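Prenyltransference for protein (Lavandula lanata, PDB 5HC8) catalyses, as a lavandulyl diphosphate synthase, the head-to-middle joining of five-carbon isoprenoid units, probably two molecules of dimethylallyl diphosphate. Local coordinates at residues D86-R89 with S90-E94; E115-Q118 with D119-Y123. All coordinates share one frame; numbering follows the deposited sequence.

Contact 1: D86-R89 with S90-E94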
# COMPACT_ATOMS: atom_id res chain seq x y z
N ASP A 86 27.25 13.59 -2.90
CA ASP A 86 27.36 14.97 -3.27
C ASP A 86 26.15 15.77 -2.79
O ASP A 86 26.31 16.91 -2.33
CB ASP A 86 27.54 15.05 -4.79
CG ASP A 86 27.53 16.45 -5.31
OD1 ASP A 86 28.44 17.22 -4.94
OD2 ASP A 86 26.64 16.79 -6.12
N PHE A 87 24.93 15.20 -2.91
CA PHE A 87 23.71 15.93 -2.50
C PHE A 87 23.74 16.26 -1.00
O PHE A 87 23.42 17.39 -0.58
CB PHE A 87 22.43 15.14 -2.90
CG PHE A 87 21.18 15.58 -2.17
CD1 PHE A 87 20.47 16.71 -2.59
CD2 PHE A 87 20.72 14.87 -1.09
CE1 PHE A 87 19.32 17.12 -1.93
CE2 PHE A 87 19.57 15.27 -0.40
CZ PHE A 87 18.87 16.39 -0.82
N LEU A 88 24.13 15.28 -0.22
CA LEU A 88 24.25 15.32 1.22
C LEU A 88 25.40 16.24 1.66
O LEU A 88 25.33 16.93 2.70
CB LEU A 88 24.52 13.88 1.78
CG LEU A 88 23.36 12.88 1.69
CD1 LEU A 88 23.76 11.49 2.20
CD2 LEU A 88 22.16 13.37 2.49
N ARG A 89 26.45 16.25 0.86
CA ARG A 89 27.59 17.11 1.14
C ARG A 89 27.38 18.62 0.83
O ARG A 89 27.82 19.44 1.62
CB ARG A 89 28.87 16.51 0.54
CG ARG A 89 29.35 15.41 1.46
CD ARG A 89 30.61 14.70 1.02
NE ARG A 89 31.64 14.67 2.06
CZ ARG A 89 31.52 14.20 3.32
NH1 ARG A 89 30.39 13.66 3.76
NH2 ARG A 89 32.56 14.27 4.16
N SER A 90 26.67 18.97 -0.24
CA SER A 90 26.40 20.34 -0.57
C SER A 90 24.98 20.79 -0.17
O SER A 90 24.79 21.51 0.80
CB SER A 90 26.60 20.58 -2.06
OG SER A 90 25.78 19.69 -2.78
N ASP A 91 24.00 20.35 -0.96
CA ASP A 91 22.61 20.79 -0.84
C ASP A 91 22.08 20.58 0.55
O ASP A 91 21.48 21.48 1.13
CB ASP A 91 21.74 20.04 -1.85
CG ASP A 91 22.08 20.39 -3.26
OD1 ASP A 91 22.94 21.30 -3.44
OD2 ASP A 91 21.48 19.81 -4.19
N VAL A 92 22.28 19.40 1.11
CA VAL A 92 21.73 19.17 2.41
C VAL A 92 22.43 19.98 3.49
O VAL A 92 21.77 20.45 4.44
CB VAL A 92 21.73 17.69 2.82
CG1 VAL A 92 21.34 17.54 4.27
CG2 VAL A 92 20.75 16.95 1.95
N LYS A 93 23.74 20.12 3.35
CA LYS A 93 24.49 20.97 4.30
C LYS A 93 23.91 22.41 4.25
O LYS A 93 23.63 23.02 5.30
CB LYS A 93 25.99 20.93 3.96
CG LYS A 93 26.79 22.11 4.51
CD LYS A 93 28.27 21.99 4.15
CE LYS A 93 29.14 22.81 5.10
NZ LYS A 93 30.29 23.43 4.40
N GLU A 94 23.66 22.93 3.06
CA GLU A 94 22.99 24.25 2.92
C GLU A 94 21.59 24.34 3.56
O GLU A 94 21.27 25.31 4.23
CB GLU A 94 22.88 24.63 1.44
CG GLU A 94 22.87 26.14 1.18
CD GLU A 94 24.20 26.83 1.58
OE1 GLU A 94 24.29 28.07 1.45
OE2 GLU A 94 25.16 26.13 2.02
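V92 and F87 are joined by a hydrogen bond one residue wider than the alpha-helical spacing: V92 N reaches F87 O at 2.9 Å, in the carbonyl plane and nearly straight at 165°. D91 N is also close to F87 O, but its angle is too poor for a bond. The wide turn contains S90, whose backbone departs from helix. One residue earlier, D86 O is gripped twice, by S90 N and by S90 OG (2.9 Å from D86 O), the two donors coming from opposite faces of its carbonyl plane. S90 can do this because its OG sits between its own N and carbonyl carbon (chi1 57°). L88 O is buried with no partner, probably a cost of the break.

D91 OD2 meets the F87 ring at its edge, 3.6 Å from F87 CD1, the carboxylate perpendicular to the ring; K46 adds a long, weak ion pair to OD2. V92 CG2 approaches the same ring obliquely, at a modelled distance too short to trust, and lies 3.9 Å from L88 CD2, those two side chains running side by side. W45 meets F87 edge-to-face, and F87 also touches V42 and I49 of helix 34-54. With F87 cut back to an alanine, the D91 carboxylate would probably lose the ring edge beside it, W45 its aromatic mate, and a gap would open towards helix 34-54.

The arrangement is that of a pi-type (i to i+5) turn at a helix break, here where helix 74-89, which carries the diene-pocket residues L80 and Y84, gives way to helix 91-97.

Contact 2: E115-Q118 with D119-Y123; sequences EYLQ and DAISY
D119 turns one face of its carboxylate to the carbonyl oxygen of E115, which stands almost directly over the carboxylate carbon: D119 CG is 3.1 Å from E115 O, nearer than either carboxylate oxygen. All three oxygens are acceptors, so this is a close polar contact and not a hydrogen bond. It arises because D119 CG lies beside its own backbone N (chi1 -73°), which folds the group back along the helix. The E115 carboxylate comes up near one end of that group, E115 OE1 standing 4.8 Å from D119 OD1; the like charges probably repel mildly. The other flat groups find their partners beyond the two segments: the Y116 ring lies against helix 74-89, in a cation-pi contact with R82 and touching M81 and E85, while the amide NE2 of Q118 is bonded to L113 O, just before the helix begins.

Four backbone hydrogen bonds of i to i+4 spacing tie the two segments, running from the N atoms of D119, A120, I121 and S122 to the O atoms of E115, Y116, L117 and Q118 in turn. Q118 O is offered a second, weak donor in S122 OG at 3.4 Å.

On the buried side, I121 lays CG1 3.3 Å from L117 O, and I121 CD1 lies 4.2 Å from L117 CG, the branch point of that side chain. Both side chains, with A120, sit against helix 74-89, where A120 meets R89. The exposed E115, D119 and S122 make this an amphipathic helix, the crossover of a parallel beta-alpha-beta unit linking strands 103-107 and 135-140.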
# COMPACT_ATOMS: atom_id res chain seq x y z
N GLU A 115 30.65 2.92 2.35
CA GLU A 115 31.03 3.56 3.59
C GLU A 115 31.01 5.07 3.44
O GLU A 115 30.66 5.76 4.38
CB GLU A 115 32.44 3.14 4.05
CG GLU A 115 32.55 1.68 4.46
CD GLU A 115 32.07 1.41 5.87
OE1 GLU A 115 31.71 2.37 6.60
OE2 GLU A 115 32.06 0.22 6.27
N TYR A 116 31.43 5.58 2.30
CA TYR A 116 31.43 7.00 2.12
C TYR A 116 30.04 7.65 2.20
O TYR A 116 29.91 8.85 2.52
CB TYR A 116 32.07 7.39 0.77
CG TYR A 116 31.35 6.96 -0.50
CD1 TYR A 116 30.27 7.69 -1.01
CD2 TYR A 116 31.80 5.86 -1.23
CE1 TYR A 116 29.64 7.31 -2.20
CE2 TYR A 116 31.18 5.47 -2.40
CZ TYR A 116 30.10 6.20 -2.89
OH TYR A 116 29.49 5.77 -4.04
N LEU A 117 29.03 6.89 1.80
CA LEU A 117 27.65 7.40 1.74
C LEU A 117 27.09 7.33 3.12
O LEU A 117 26.38 8.26 3.57
CB LEU A 117 26.79 6.58 0.79
CG LEU A 117 25.30 7.02 0.65
CD1 LEU A 117 25.18 8.51 0.52
CD2 LEU A 117 24.71 6.44 -0.63
N GLN A 118 27.44 6.26 3.81
CA GLN A 118 27.14 6.15 5.22
C GLN A 118 27.72 7.27 6.09
O GLN A 118 27.11 7.70 7.09
CB GLN A 118 27.58 4.83 5.76
CG GLN A 118 26.90 3.64 5.14
CD GLN A 118 27.29 2.37 5.86
OE1 GLN A 118 27.18 2.30 7.08
NE2 GLN A 118 27.74 1.36 5.13
N ASP A 119 28.90 7.74 5.69
CA ASP A 119 29.59 8.80 6.41
C ASP A 119 28.93 10.12 6.09
O ASP A 119 28.77 11.00 6.98
CB ASP A 119 31.08 8.88 5.97
CG ASP A 119 31.93 7.71 6.50
OD1 ASP A 119 31.50 7.04 7.49
OD2 ASP A 119 33.04 7.51 5.93
N ALA A 120 28.57 10.29 4.82
CA ALA A 120 27.88 11.52 4.43
C ALA A 120 26.49 11.71 5.12
O ALA A 120 26.11 12.83 5.52
CB ALA A 120 27.75 11.58 2.92
N ILE A 121 25.78 10.60 5.26
CA ILE A 121 24.54 10.53 6.02
C ILE A 121 24.84 10.90 7.48
O ILE A 121 24.23 11.82 8.00
CB ILE A 121 23.90 9.10 5.93
CG1 ILE A 121 23.30 8.85 4.52
CG2 ILE A 121 22.83 8.90 6.97
CD1 ILE A 121 23.04 7.40 4.20
N SER A 122 25.78 10.21 8.12
CA SER A 122 26.17 10.56 9.51
C SER A 122 26.47 12.00 9.69
O SER A 122 26.06 12.61 10.67
CB SER A 122 27.40 9.76 9.95
OG SER A 122 26.96 8.48 10.41
N TYR A 123 27.17 12.58 8.74
CA TYR A 123 27.56 13.97 8.87
C TYR A 123 26.31 14.85 8.86
O TYR A 123 26.07 15.63 9.81
CB TYR A 123 28.55 14.37 7.75
CG TYR A 123 28.74 15.88 7.54
CD1 TYR A 123 29.31 16.67 8.54
CD2 TYR A 123 28.40 16.49 6.31
CE1 TYR A 123 29.50 18.03 8.34
CE2 TYR A 123 28.58 17.86 6.10
CZ TYR A 123 29.13 18.64 7.11
OH TYR A 123 29.32 20.01 6.92

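Overall arrangement
From the N terminus, the chain lays down strand 59-65 before helix 74-89, and contact 1 marks the break where that helix passes into helix 91-97. The chain then runs through strand 103-107, an outermost strand of the parallel sheet, and enters helix 115-128, whose first turns form contact 2. Both contacts are local and close no long loop; they stand in series, neither nesting nor crossing, with centres about 12 Å apart. They do touch: L88 CD1 lies 3.5 Å from I121 CG1, and K93 packs on Y123. Contact 1 thus joins the junction of helices 74-89 and 91-97 to helix 115-128, with L88 and V92 also resting on F104 of strand 103-107.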